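PDB 4ASH: NS6 protease from Murine norovirus 1, which hydrolyses peptide bonds as a trypsin-like cysteine protease of a calicivirus, and probably cuts the viral polyprotein into its mature parts. Local coordinates for residues W8-Q13 against W18-S23; H25-A30 against E40-K45; F49-S54 against L58-T63; L75-Q80 against G104-I109; C143-K148 against V169-H174. The protein carries 1 engineered substitution. All blocks are in the same frame, centred on the assembly; numbering follows the deposited sequence.

Contact 1 (W8-Q13 against W18-S23); sequences WSRVVQ and WGFWVS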
# COMPACT_ATOMS: atom_id res chain seq x y z
N TRP A 8 10.79 -1.95 8.04
CA TRP A 8 9.62 -1.95 8.90
C TRP A 8 9.38 -0.62 9.63
O TRP A 8 8.24 -0.29 9.96
CB TRP A 8 9.71 -3.09 9.92
CG TRP A 8 9.51 -4.43 9.29
CD1 TRP A 8 10.47 -5.30 8.85
CD2 TRP A 8 8.25 -5.05 9.02
NE1 TRP A 8 9.88 -6.42 8.32
CE2 TRP A 8 8.52 -6.30 8.41
CE3 TRP A 8 6.93 -4.67 9.22
CZ2 TRP A 8 7.51 -7.18 8.02
CZ3 TRP A 8 5.92 -5.56 8.83
CH2 TRP A 8 6.22 -6.79 8.24
N SER A 9 10.44 0.15 9.87
CA SER A 9 10.24 1.41 10.58
C SER A 9 9.49 2.41 9.70
O SER A 9 9.02 3.45 10.19
CB SER A 9 11.58 2.01 11.04
OG SER A 9 12.23 2.64 9.96
N ARG A 10 9.35 2.07 8.41
CA ARG A 10 8.62 2.86 7.42
C ARG A 10 7.11 2.65 7.50
O ARG A 10 6.34 3.43 6.93
CB ARG A 10 9.03 2.48 5.99
CG ARG A 10 10.46 2.79 5.57
CD ARG A 10 10.66 2.33 4.13
NE ARG A 10 12.05 2.42 3.71
CZ ARG A 10 12.50 3.25 2.79
NH1 ARG A 10 11.67 4.06 2.14
NH2 ARG A 10 13.79 3.26 2.50
N VAL A 11 6.69 1.58 8.19
CA VAL A 11 5.28 1.24 8.31
C VAL A 11 4.80 1.80 9.65
O VAL A 11 5.33 1.43 10.71
CB VAL A 11 5.04 -0.28 8.25
CG1 VAL A 11 3.55 -0.60 8.32
CG2 VAL A 11 5.64 -0.87 6.96
N VAL A 12 3.87 2.75 9.59
CA VAL A 12 3.36 3.40 10.81
C VAL A 12 1.84 3.48 10.83
O VAL A 12 1.20 3.45 9.78
CB VAL A 12 3.94 4.83 11.00
CG1 VAL A 12 5.47 4.78 11.13
CG2 VAL A 12 3.53 5.76 9.85
N GLN A 13 1.26 3.57 12.02
CA GLN A 13 -0.19 3.72 12.11
C GLN A 13 -0.63 5.04 11.50
O GLN A 13 0.11 6.03 11.51
CB GLN A 13 -0.66 3.57 13.57
CG GLN A 13 -0.56 2.14 14.01
CD GLN A 13 -1.29 1.83 15.31
OE1 GLN A 13 -2.52 1.78 15.36
NE2 GLN A 13 -0.52 1.59 16.36
N TRP A 18 -2.80 1.93 8.44
CA TRP A 18 -1.36 2.09 8.39
C TRP A 18 -0.99 2.85 7.13
O TRP A 18 -1.82 3.03 6.25
CB TRP A 18 -0.69 0.72 8.36
CG TRP A 18 -1.06 -0.08 9.56
CD1 TRP A 18 -2.18 -0.83 9.71
CD2 TRP A 18 -0.32 -0.20 10.77
NE1 TRP A 18 -2.20 -1.41 10.96
CE2 TRP A 18 -1.06 -1.03 11.63
CE3 TRP A 18 0.90 0.33 11.22
CZ2 TRP A 18 -0.61 -1.36 12.90
CZ3 TRP A 18 1.34 0.00 12.48
CH2 TRP A 18 0.58 -0.83 13.31
N GLY A 19 0.26 3.30 7.06
CA GLY A 19 0.80 3.85 5.83
C GLY A 19 2.29 3.54 5.77
O GLY A 19 2.85 2.95 6.71
N PHE A 20 2.93 3.97 4.68
CA PHE A 20 4.31 3.57 4.38
C PHE A 20 5.08 4.74 3.81
O PHE A 20 4.62 5.40 2.87
CB PHE A 20 4.30 2.44 3.35
CG PHE A 20 5.67 1.90 3.01
CD1 PHE A 20 6.36 1.13 3.93
CD2 PHE A 20 6.25 2.15 1.77
CE1 PHE A 20 7.60 0.61 3.63
CE2 PHE A 20 7.50 1.63 1.47
CZ PHE A 20 8.17 0.87 2.38
N TRP A 21 6.26 5.01 4.39
CA TRP A 21 7.16 6.01 3.83
C TRP A 21 7.94 5.46 2.65
O TRP A 21 8.86 4.66 2.82
CB TRP A 21 8.15 6.51 4.90
CG TRP A 21 7.47 7.30 5.96
CD1 TRP A 21 7.08 6.85 7.19
CD2 TRP A 21 7.06 8.67 5.87
NE1 TRP A 21 6.47 7.87 7.88
CE2 TRP A 21 6.43 8.99 7.10
CE3 TRP A 21 7.15 9.65 4.88
CZ2 TRP A 21 5.90 10.26 7.36
CZ3 TRP A 21 6.62 10.91 5.14
CH2 TRP A 21 6.00 11.20 6.36
N VAL A 22 7.56 5.90 1.45
CA VAL A 22 8.30 5.53 0.24
C VAL A 22 9.65 6.25 0.24
O VAL A 22 10.65 5.72 -0.26
CB VAL A 22 7.50 5.91 -1.01
CG1 VAL A 22 8.28 5.55 -2.29
CG2 VAL A 22 6.17 5.18 -1.00
N SER A 23 9.67 7.45 0.79
CA SER A 23 10.89 8.23 0.93
C SER A 23 10.71 9.13 2.11
O SER A 23 9.68 9.09 2.76
CB SER A 23 11.12 9.10 -0.30
OG SER A 23 10.15 10.15 -0.36
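R10 and F20 carry one end of this hairpin, Q13 and W18 the other. R10 runs extended past the F20 ring, with CB 3.3 Å from F20 CE1 and CD 3.4 Å from F20 CZ, before its guanidinium turns to the opposite backbone. There NH1 of R10 gives a hydrogen bond to W21 O (3.0 Å), which lies close to the guanidinium plane, and a weak, bent one to V22 O. Beyond them, V11 sets CG2 at the edge of the F20 ring, 3.7 Å from CD1. At the far end the Q13 methylene CG sits over the six-membered ring of W18, 3.4 Å from its centroid, a CH-pi contact in which the two side chains run alongside each other. Backbone bonds hold these groups in register: V12 and G19 exchange two (2.9 Å from G19 N to V12 O), and W21 N binds R10 O. Further out, R10 NH2 reaches P71 O, while T29 OG1 hydrogen-bonds to W18 O and ties the hairpin to the next strand. The buried guanidinium is thus met by backbone carbonyls of three residues, whose dipoles would be expected to stabilise its positive charge.

Contact 2 (H25-A30 against E40-K45); sequences HVFITA and EIFGRK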
# COMPACT_ATOMS: atom_id res chain seq x y z
N HIS A 25 10.04 12.08 1.95
CA HIS A 25 9.05 13.07 1.52
C HIS A 25 7.69 12.46 1.17
O HIS A 25 6.71 13.19 1.09
CB HIS A 25 9.56 13.81 0.26
CG HIS A 25 10.80 14.62 0.47
ND1 HIS A 25 10.78 15.99 0.63
CD2 HIS A 25 12.10 14.26 0.52
CE1 HIS A 25 12.01 16.43 0.79
NE2 HIS A 25 12.84 15.40 0.72
N VAL A 26 7.64 11.15 0.94
CA VAL A 26 6.44 10.55 0.35
C VAL A 26 5.87 9.46 1.23
O VAL A 26 6.57 8.51 1.59
CB VAL A 26 6.71 9.97 -1.07
CG1 VAL A 26 5.48 9.24 -1.58
CG2 VAL A 26 7.08 11.08 -2.05
N PHE A 27 4.60 9.62 1.58
CA PHE A 27 3.89 8.69 2.46
C PHE A 27 2.64 8.22 1.74
O PHE A 27 1.84 9.04 1.28
CB PHE A 27 3.53 9.42 3.76
CG PHE A 27 2.88 8.54 4.80
CD1 PHE A 27 3.64 7.66 5.56
CD2 PHE A 27 1.51 8.61 5.01
CE1 PHE A 27 3.04 6.86 6.52
CE2 PHE A 27 0.91 7.80 5.98
CZ PHE A 27 1.68 6.93 6.73
N ILE A 28 2.48 6.90 1.63
CA ILE A 28 1.33 6.33 0.94
C ILE A 28 0.45 5.54 1.90
O ILE A 28 0.94 4.97 2.89
CB ILE A 28 1.74 5.45 -0.27
CG1 ILE A 28 2.52 4.19 0.18
CG2 ILE A 28 2.52 6.29 -1.29
CD1 ILE A 28 2.86 3.24 -1.01
N THR A 29 -0.85 5.50 1.61
CA THR A 29 -1.79 4.80 2.49
C THR A 29 -3.05 4.45 1.68
O THR A 29 -3.17 4.79 0.51
CB THR A 29 -2.17 5.66 3.73
OG1 THR A 29 -2.97 4.90 4.65
CG2 THR A 29 -2.94 6.89 3.31
N ALA A 30 -3.99 3.77 2.33
CA ALA A 30 -5.29 3.50 1.76
C ALA A 30 -6.19 4.70 2.03
O ALA A 30 -6.32 5.13 3.17
CB ALA A 30 -5.88 2.24 2.39
N GLU A 40 -3.99 17.99 10.43
CA GLU A 40 -2.55 18.08 10.66
C GLU A 40 -1.99 16.67 10.90
O GLU A 40 -2.51 15.91 11.72
CB GLU A 40 -2.25 19.01 11.85
CG GLU A 40 -0.79 18.99 12.27
CD GLU A 40 -0.52 19.92 13.44
OE1 GLU A 40 -1.33 20.84 13.69
OE2 GLU A 40 0.51 19.72 14.12
N ILE A 41 -0.94 16.31 10.16
CA ILE A 41 -0.33 14.99 10.34
C ILE A 41 1.18 15.07 10.46
O ILE A 41 1.82 15.88 9.79
CB ILE A 41 -0.70 14.04 9.18
CG1 ILE A 41 -0.33 14.68 7.84
CG2 ILE A 41 -2.19 13.68 9.23
CD1 ILE A 41 -0.56 13.77 6.65
N PHE A 42 1.76 14.23 11.31
CA PHE A 42 3.20 14.23 11.55
C PHE A 42 3.74 15.61 11.87
O PHE A 42 4.87 15.95 11.50
CB PHE A 42 3.95 13.63 10.35
CG PHE A 42 3.36 12.35 9.86
CD1 PHE A 42 3.11 11.30 10.73
CD2 PHE A 42 3.04 12.19 8.52
CE1 PHE A 42 2.56 10.11 10.28
CE2 PHE A 42 2.49 11.01 8.05
CZ PHE A 42 2.25 9.96 8.93
N GLY A 43 2.92 16.41 12.54
CA GLY A 43 3.33 17.74 12.98
C GLY A 43 3.34 18.75 11.85
O GLY A 43 3.90 19.83 11.98
N ARG A 44 2.73 18.38 10.72
CA ARG A 44 2.70 19.27 9.56
C ARG A 44 1.27 19.70 9.22
O ARG A 44 0.35 18.88 9.21
CB ARG A 44 3.35 18.59 8.35
CG ARG A 44 4.77 18.10 8.61
CD ARG A 44 5.79 19.25 8.64
NE ARG A 44 7.13 18.74 8.90
CZ ARG A 44 7.98 18.34 7.95
NH1 ARG A 44 7.64 18.41 6.67
NH2 ARG A 44 9.17 17.87 8.30
N LYS A 45 1.08 20.98 8.93
CA LYS A 45 -0.25 21.48 8.60
C LYS A 45 -0.53 21.36 7.11
O LYS A 45 0.40 21.36 6.30
CB LYS A 45 -0.39 22.95 9.02
CG LYS A 45 -0.23 23.21 10.51
CD LYS A 45 -0.32 24.70 10.79
CE LYS A 45 -0.08 25.03 12.25
NZ LYS A 45 -0.04 26.51 12.47
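With chi1 at -176° F27 turns its CG opposite the backbone N and lifts its ring off strand 26-30, whereas in F42 a chi1 of -47° keeps CG beside the backbone N and sends the ring from the loop toward that strand. The two side chains cross at about a right angle and meet as a T-shaped pair. F42 supplies the edge: its CZ stands 3.8 Å above the F27 plane, displaced toward the rim, and the same atom lies 3.8 Å from F27 CZ. Next to it on that edge, F42 CE2 is 4.0 Å from F27 CD2. The centroids are 5.0 Å apart and the planes inclined at 76°, so ring hydrogens of F42 point at the pi cloud of F27. No hydrogen bond links the segments; this one aromatic pair makes the contact. F42 is held out at its position by a type I' turn from I41 to R44, in which R44 N binds I41 O at 2.8 Å and I41 N binds R44 O at 3.0 Å. R44 in turn anchors the loop through S64 O and A65 O. The pair belongs to a larger aromatic group: W21 of strand 17-21 meets both rings, F14 of strand 11-14 packs edge-to-face with F27, and F62 of strand 57-62 touches F42, so the loop is pinned against one side of the five-stranded sheet.

Contact 3 (F49-S54 against L58-T63); sequences FTVTSS and LKYYFT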
# COMPACT_ATOMS: atom_id res chain seq x y z
N PHE A 49 2.09 20.09 2.85
CA PHE A 49 2.08 18.88 2.06
C PHE A 49 0.94 18.93 1.05
O PHE A 49 -0.02 19.69 1.22
CB PHE A 49 1.96 17.63 2.96
CG PHE A 49 0.71 17.59 3.79
CD1 PHE A 49 -0.47 17.06 3.28
CD2 PHE A 49 0.71 18.08 5.09
CE1 PHE A 49 -1.62 17.01 4.05
CE2 PHE A 49 -0.45 18.03 5.86
CZ PHE A 49 -1.61 17.50 5.34
N THR A 50 1.06 18.14 -0.01
CA THR A 50 -0.01 17.98 -0.97
C THR A 50 -0.47 16.54 -0.95
O THR A 50 0.27 15.64 -0.54
CB THR A 50 0.43 18.35 -2.39
OG1 THR A 50 1.49 17.49 -2.80
CG2 THR A 50 0.91 19.79 -2.44
N VAL A 51 -1.71 16.32 -1.37
CA VAL A 51 -2.29 14.99 -1.31
C VAL A 51 -2.87 14.66 -2.66
O VAL A 51 -3.54 15.49 -3.29
CB VAL A 51 -3.39 14.89 -0.25
CG1 VAL A 51 -3.90 13.47 -0.17
CG2 VAL A 51 -2.87 15.33 1.11
N THR A 52 -2.58 13.46 -3.15
CA THR A 52 -3.21 13.01 -4.37
C THR A 52 -3.90 11.68 -4.09
O THR A 52 -3.39 10.85 -3.34
CB THR A 52 -2.23 12.88 -5.56
OG1 THR A 52 -1.43 11.70 -5.43
CG2 THR A 52 -1.32 14.10 -5.64
N SER A 53 -5.07 11.49 -4.69
CA SER A 53 -5.78 10.24 -4.55
C SER A 53 -6.12 9.66 -5.91
O SER A 53 -6.30 10.38 -6.90
CB SER A 53 -7.05 10.42 -3.71
OG SER A 53 -7.89 11.41 -4.27
N SER A 54 -6.21 8.34 -5.94
CA SER A 54 -6.59 7.61 -7.14
C SER A 54 -7.26 6.33 -6.66
O SER A 54 -6.60 5.47 -6.10
CB SER A 54 -5.34 7.28 -7.95
OG SER A 54 -5.68 6.56 -9.10
N LEU A 58 -3.82 6.63 -1.69
CA LEU A 58 -3.61 8.02 -1.29
C LEU A 58 -2.12 8.31 -1.07
O LEU A 58 -1.43 7.54 -0.40
CB LEU A 58 -4.41 8.30 -0.02
CG LEU A 58 -4.56 9.74 0.43
CD1 LEU A 58 -5.31 10.54 -0.62
CD2 LEU A 58 -5.30 9.78 1.76
N LYS A 59 -1.63 9.40 -1.65
CA LYS A 59 -0.22 9.76 -1.51
C LYS A 59 -0.08 11.18 -0.99
O LYS A 59 -0.69 12.11 -1.51
CB LYS A 59 0.50 9.61 -2.86
CG LYS A 59 1.96 10.06 -2.85
CD LYS A 59 2.70 9.55 -4.08
CE LYS A 59 2.15 10.17 -5.37
NZ LYS A 59 2.37 11.64 -5.42
N TYR A 60 0.74 11.32 0.04
CA TYR A 60 1.09 12.62 0.60
C TYR A 60 2.51 12.96 0.22
O TYR A 60 3.40 12.11 0.36
CB TYR A 60 1.02 12.57 2.13
CG TYR A 60 -0.34 12.32 2.69
CD1 TYR A 60 -0.85 11.03 2.75
CD2 TYR A 60 -1.10 13.35 3.21
CE1 TYR A 60 -2.11 10.78 3.29
CE2 TYR A 60 -2.36 13.11 3.75
CZ TYR A 60 -2.85 11.82 3.78
OH TYR A 60 -4.09 11.57 4.34
N TYR A 61 2.73 14.17 -0.26
CA TYR A 61 4.07 14.65 -0.54
C TYR A 61 4.41 15.86 0.33
O TYR A 61 3.70 16.87 0.31
CB TYR A 61 4.24 14.99 -2.03
CG TYR A 61 5.55 15.72 -2.28
CD1 TYR A 61 6.75 15.03 -2.35
CD2 TYR A 61 5.59 17.11 -2.38
CE1 TYR A 61 7.96 15.70 -2.55
CE2 TYR A 61 6.79 17.78 -2.58
CZ TYR A 61 7.97 17.07 -2.66
OH TYR A 61 9.16 17.74 -2.87
N PHE A 62 5.50 15.75 1.08
CA PHE A 62 5.94 16.80 1.99
C PHE A 62 7.11 17.55 1.38
O PHE A 62 8.13 16.94 1.06
CB PHE A 62 6.33 16.19 3.34
CG PHE A 62 5.20 15.52 4.06
CD1 PHE A 62 4.84 14.22 3.76
CD2 PHE A 62 4.48 16.20 5.05
CE1 PHE A 62 3.79 13.59 4.41
CE2 PHE A 62 3.43 15.58 5.70
CZ PHE A 62 3.08 14.28 5.37
N THR A 63 6.96 18.86 1.23
CA THR A 63 8.03 19.70 0.68
C THR A 63 9.34 19.52 1.43
O THR A 63 10.42 19.41 0.83
CB THR A 63 7.62 21.17 0.71
OG1 THR A 63 6.37 21.33 0.03
CG2 THR A 63 8.68 22.02 0.02
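T50 pairs with Y61, and T52 with K59, as hydrogen-bonded pairs of two antiparallel strands whose axes come within 4.6 Å at 160°, each pair exchanging two bonds of 2.8 to 2.9 Å between backbone N and O. Side chains of F49, V51 and S53 share one face with L58, Y60 and F62. F49 places its CG in the crowded position between the backbone N and the carbonyl carbon (chi1 60°), which sets its ring between Y60 and F62. All three side chains run the same way and form an aromatic cluster. F49 CB lies over the F62 face, 3.9 Å from the ring centroid, as a CH-pi contact, while F49 CD1 comes to the edge of Y60, 3.8 Å from CD2. Neither ring pair is a stack; the planes of F49 and Y60 stand at 58°. The segments form the hairpin of strands 49-54 and 57-62, with 49-54 the outermost strand on this side of the five-stranded sheet and 57-62 bonded in turn to strand 26-30 through L58 and Y60. V51 straddles its neighbours: CG2 is 3.4 Å from Y60 CD2, and CG1 presses on L58 CD1 at 3.3 Å, tighter than ordinary van der Waals contact. The other face, with T50, T52, K59 and Y61, is mostly polar. There T52 OG1 lies 3.8 Å from K59 NZ, brought close by the bends at chi3 and chi4 of the lysine, and T50 OG1 sits at the edge of the Y61 ring.

Contact 4 (L75-Q80 against G104-I109); sequences LENGCQ and GSQAAI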
# COMPACT_ATOMS: atom_id res chain seq x y z
N LEU A 75 8.51 3.38 -6.23
CA LEU A 75 7.08 3.05 -6.20
C LEU A 75 6.64 2.69 -7.61
O LEU A 75 6.72 3.50 -8.53
CB LEU A 75 6.27 4.24 -5.68
CG LEU A 75 4.74 4.17 -5.79
CD1 LEU A 75 4.20 3.01 -4.97
CD2 LEU A 75 4.12 5.48 -5.36
N GLU A 76 6.19 1.44 -7.78
CA GLU A 76 5.65 0.97 -9.05
C GLU A 76 4.13 0.95 -9.04
O GLU A 76 3.52 0.91 -7.98
CB GLU A 76 6.19 -0.43 -9.36
CG GLU A 76 7.61 -0.39 -9.94
CD GLU A 76 8.13 -1.76 -10.34
OE1 GLU A 76 7.43 -2.77 -10.08
OE2 GLU A 76 9.23 -1.83 -10.92
N ASN A 77 3.52 0.98 -10.22
CA ASN A 77 2.09 0.81 -10.35
C ASN A 77 1.78 -0.68 -10.46
O ASN A 77 1.58 -1.20 -11.57
CB ASN A 77 1.60 1.53 -11.61
CG ASN A 77 0.09 1.54 -11.72
OD1 ASN A 77 -0.62 1.61 -10.71
ND2 ASN A 77 -0.42 1.48 -12.94
N GLY A 78 1.75 -1.37 -9.33
CA GLY A 78 1.62 -2.81 -9.35
C GLY A 78 2.86 -3.48 -9.91
O GLY A 78 3.92 -2.86 -10.02
N CYS A 79 2.73 -4.75 -10.27
CA CYS A 79 3.86 -5.49 -10.83
C CYS A 79 3.37 -6.53 -11.81
O CYS A 79 2.17 -6.66 -12.03
CB CYS A 79 4.65 -6.17 -9.71
SG CYS A 79 3.69 -7.43 -8.82
N GLN A 80 4.31 -7.26 -12.40
CA GLN A 80 3.97 -8.34 -13.33
C GLN A 80 3.18 -9.43 -12.60
O GLN A 80 3.50 -9.79 -11.46
CB GLN A 80 5.24 -8.92 -13.94
N GLY A 104 -1.68 -11.20 -8.78
CA GLY A 104 -2.49 -11.58 -9.92
C GLY A 104 -2.69 -10.43 -10.89
O GLY A 104 -1.78 -9.65 -11.14
N SER A 105 -3.88 -10.32 -11.46
CA SER A 105 -4.10 -9.31 -12.49
C SER A 105 -4.46 -7.96 -11.91
O SER A 105 -5.05 -7.87 -10.82
CB SER A 105 -5.22 -9.75 -13.45
OG SER A 105 -5.15 -11.14 -13.74
N GLN A 106 -4.12 -6.92 -12.65
CA GLN A 106 -4.59 -5.58 -12.34
C GLN A 106 -5.97 -5.38 -12.94
O GLN A 106 -6.26 -5.87 -14.02
CB GLN A 106 -3.60 -4.53 -12.86
CG GLN A 106 -2.22 -4.64 -12.24
CD GLN A 106 -1.25 -3.59 -12.75
OE1 GLN A 106 -1.65 -2.50 -13.15
NE2 GLN A 106 0.03 -3.92 -12.74
N ALA A 107 -6.83 -4.66 -12.22
CA ALA A 107 -8.18 -4.38 -12.68
C ALA A 107 -8.82 -3.31 -11.81
O ALA A 107 -8.27 -2.94 -10.76
CB ALA A 107 -9.03 -5.66 -12.67
N ALA A 108 -9.95 -2.78 -12.27
CA ALA A 108 -10.77 -1.87 -11.49
C ALA A 108 -11.78 -2.74 -10.76
O ALA A 108 -12.64 -3.38 -11.38
CB ALA A 108 -11.47 -0.87 -12.38
N ILE A 109 -11.64 -2.78 -9.44
CA ILE A 109 -12.36 -3.75 -8.62
C ILE A 109 -13.39 -3.03 -7.78
O ILE A 109 -13.09 -2.04 -7.13
CB ILE A 109 -11.36 -4.48 -7.71
CG1 ILE A 109 -10.37 -5.28 -8.56
CG2 ILE A 109 -12.08 -5.39 -6.71
CD1 ILE A 109 -8.97 -5.35 -7.98
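Q106 reaches from strand 96-111 toward N77, and the two side chains cross obliquely, their amide planes 71° apart. The Q106 chain is extended beyond CG (chi2 -179°), which carries its amide across to the loop. There NE2 gives N77 O a weak hydrogen bond, 3.3 Å long and bent to 122° at the hydrogen. The same nitrogen lies 3.5 Å from C79 O, so it faces two backbone carbonyls of the loop rather than the side-chain amide of N77. The amides themselves keep a distance: Q106 OE1 and N77 ND2 are 4.2 Å apart. Between the two carbonyls, G78 has no side chain and lets the Q106 amide come up to its backbone, with CA 3.9 Å from NE2. N77 directs its polar end elsewhere, OD1 accepting a bond from G175 N. A second glutamine, Q119 of strand 114-123, bridges the same segments more firmly, its OE1 taking C79 N and its NE2 binding G104 O. The loop bends in an inverse gamma turn centred on N77. Q106 lies against it with one weak bond; together with Q119 it links the loop before strand 84-90 to the C-terminal beta-barrel of the chymotrypsin-like fold.

Contact 5 (C143-K148 against V169-H174); sequences CPYVYK and VIAATH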
# COMPACT_ATOMS: atom_id res chain seq x y z
N CYS A 143 -0.99 -1.15 4.82
CA CYS A 143 0.31 -1.80 4.84
C CYS A 143 0.81 -2.04 3.41
O CYS A 143 0.02 -2.36 2.50
CB CYS A 143 0.28 -3.10 5.65
SG CYS A 143 0.07 -2.81 7.44
N PRO A 144 2.12 -1.86 3.18
CA PRO A 144 2.64 -1.94 1.81
C PRO A 144 2.83 -3.36 1.27
O PRO A 144 3.10 -4.30 2.02
CB PRO A 144 4.01 -1.26 1.94
CG PRO A 144 4.45 -1.68 3.33
CD PRO A 144 3.18 -1.56 4.16
N TYR A 145 2.72 -3.49 -0.05
CA TYR A 145 3.11 -4.69 -0.75
C TYR A 145 4.45 -4.40 -1.39
O TYR A 145 4.57 -3.42 -2.12
CB TYR A 145 2.12 -4.99 -1.87
CG TYR A 145 0.81 -5.61 -1.44
CD1 TYR A 145 0.02 -5.02 -0.46
CD2 TYR A 145 0.35 -6.78 -2.03
CE1 TYR A 145 -1.19 -5.59 -0.06
CE2 TYR A 145 -0.85 -7.36 -1.65
CZ TYR A 145 -1.62 -6.76 -0.67
OH TYR A 145 -2.82 -7.32 -0.28
N VAL A 146 5.44 -5.24 -1.14
CA VAL A 146 6.78 -5.02 -1.67
C VAL A 146 7.32 -6.28 -2.33
O VAL A 146 6.84 -7.38 -2.08
CB VAL A 146 7.78 -4.55 -0.57
CG1 VAL A 146 7.29 -3.27 0.10
CG2 VAL A 146 7.98 -5.65 0.48
N TYR A 147 8.32 -6.14 -3.19
CA TYR A 147 9.02 -7.31 -3.68
C TYR A 147 10.45 -6.95 -4.05
O TYR A 147 10.77 -5.78 -4.22
CB TYR A 147 8.29 -7.98 -4.86
CG TYR A 147 8.44 -7.28 -6.20
CD1 TYR A 147 7.75 -6.10 -6.47
CD2 TYR A 147 9.25 -7.81 -7.19
CE1 TYR A 147 7.87 -5.47 -7.70
CE2 TYR A 147 9.37 -7.19 -8.43
CZ TYR A 147 8.68 -6.02 -8.67
OH TYR A 147 8.81 -5.40 -9.90
N LYS A 148 11.31 -7.96 -4.14
CA LYS A 148 12.68 -7.72 -4.55
C LYS A 148 12.76 -7.82 -6.07
O LYS A 148 12.63 -8.90 -6.65
CB LYS A 148 13.64 -8.71 -3.89
CG LYS A 148 15.11 -8.38 -4.13
CD LYS A 148 16.03 -9.44 -3.57
CE LYS A 148 15.90 -9.55 -2.06
NZ LYS A 148 16.83 -10.57 -1.50
N VAL A 169 -6.61 -11.22 -1.70
CA VAL A 169 -6.38 -9.87 -1.17
C VAL A 169 -6.33 -8.90 -2.35
O VAL A 169 -6.15 -9.31 -3.50
CB VAL A 169 -5.08 -9.79 -0.36
CG1 VAL A 169 -5.22 -10.57 0.95
CG2 VAL A 169 -3.91 -10.31 -1.17
N ILE A 170 -6.50 -7.61 -2.06
CA ILE A 170 -6.41 -6.56 -3.08
C ILE A 170 -5.46 -5.48 -2.59
O ILE A 170 -5.60 -4.99 -1.46
CB ILE A 170 -7.78 -5.86 -3.33
CG1 ILE A 170 -8.87 -6.90 -3.63
CG2 ILE A 170 -7.65 -4.80 -4.45
CD1 ILE A 170 -8.65 -7.74 -4.89
N ALA A 171 -4.50 -5.12 -3.43
CA ALA A 171 -3.65 -3.97 -3.18
C ALA A 171 -4.13 -2.85 -4.09
O ALA A 171 -4.31 -3.05 -5.29
CB ALA A 171 -2.21 -4.31 -3.46
N ALA A 172 -4.34 -1.67 -3.52
CA ALA A 172 -4.61 -0.50 -4.35
C ALA A 172 -3.29 -0.02 -4.92
O ALA A 172 -2.27 -0.05 -4.23
CB ALA A 172 -5.29 0.59 -3.54
N THR A 173 -3.31 0.37 -6.19
CA THR A 173 -2.12 0.91 -6.84
C THR A 173 -2.35 2.36 -7.24
O THR A 173 -3.47 2.85 -7.21
CB THR A 173 -1.74 0.08 -8.07
OG1 THR A 173 -2.83 0.09 -9.00
CG2 THR A 173 -1.44 -1.36 -7.67
N HIS A 174 -1.28 3.06 -7.62
CA HIS A 174 -1.36 4.51 -7.77
C HIS A 174 -1.90 5.03 -9.10
O HIS A 174 -2.39 6.17 -9.18
CB HIS A 174 0.00 5.15 -7.47
CG HIS A 174 0.99 5.02 -8.59
ND1 HIS A 174 0.93 5.78 -9.74
CD2 HIS A 174 2.08 4.23 -8.73
CE1 HIS A 174 1.93 5.46 -10.54
NE2 HIS A 174 2.65 4.52 -9.94
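A buried contact made mainly by side chains, with no hydrogen bond between the segments, joins Y145 to V169 and A171 across the interior of the C-terminal sheet, where strands 144-149 and 168-172 do not pair but cross at 90°, with their axes 8.3 Å apart; strand 152-162 is hydrogen-bonded to both. A171 places its CB over the centre of the Y145 ring, 3.5 Å from the centroid and only 2° off the normal, a CH-pi contact in which all six ring carbons are nearly equidistant. V169 comes from a different direction: CG2 lies near the ring plane at the phenol end, 3.3 Å from Y145 OH and 4.3 Å from CZ. Chi1 of -78° keeps the tyrosine CG beside its backbone N, and the ring reaches from there to the facing strand. V101 and M103 of strand 96-111 pack on the same tyrosine. The hydroxyl is hydrogen-bonded to H159 ND1, so this buried oxygen has a polar partner, while the backbone C143 O lies at the ring edge. A tyrosine bonded to a histidine within the C-terminal barrel recalls the S1 specificity pocket of 3C-like viral cysteine proteases, and the arrangement is consistent with such a pocket.

Overall arrangement
From the N terminus the first three contacts follow in series along the chain, and contacts 4 and 5 come after them, none nested in or crossing another. Contact 1 closes the hairpin of strands 11-14 and 17-21; contact 2 ties the loop after strand 26-30 back onto that strand; contact 3 closes the hairpin of strands 49-54 and 57-62. All three reach one five-stranded antiparallel sheet, in which strand 26-30 joins the two hairpins. Contacts 4 and 5 close longer loops in the C-terminal, barrel-like sheet and the loop that packs on it, their centres about 8 Å apart, and meet through E76 and Y147. Between the two sheets, F20 and V11 of contact 1 pack on P144 of contact 5, and S54 of contact 3 approaches H174.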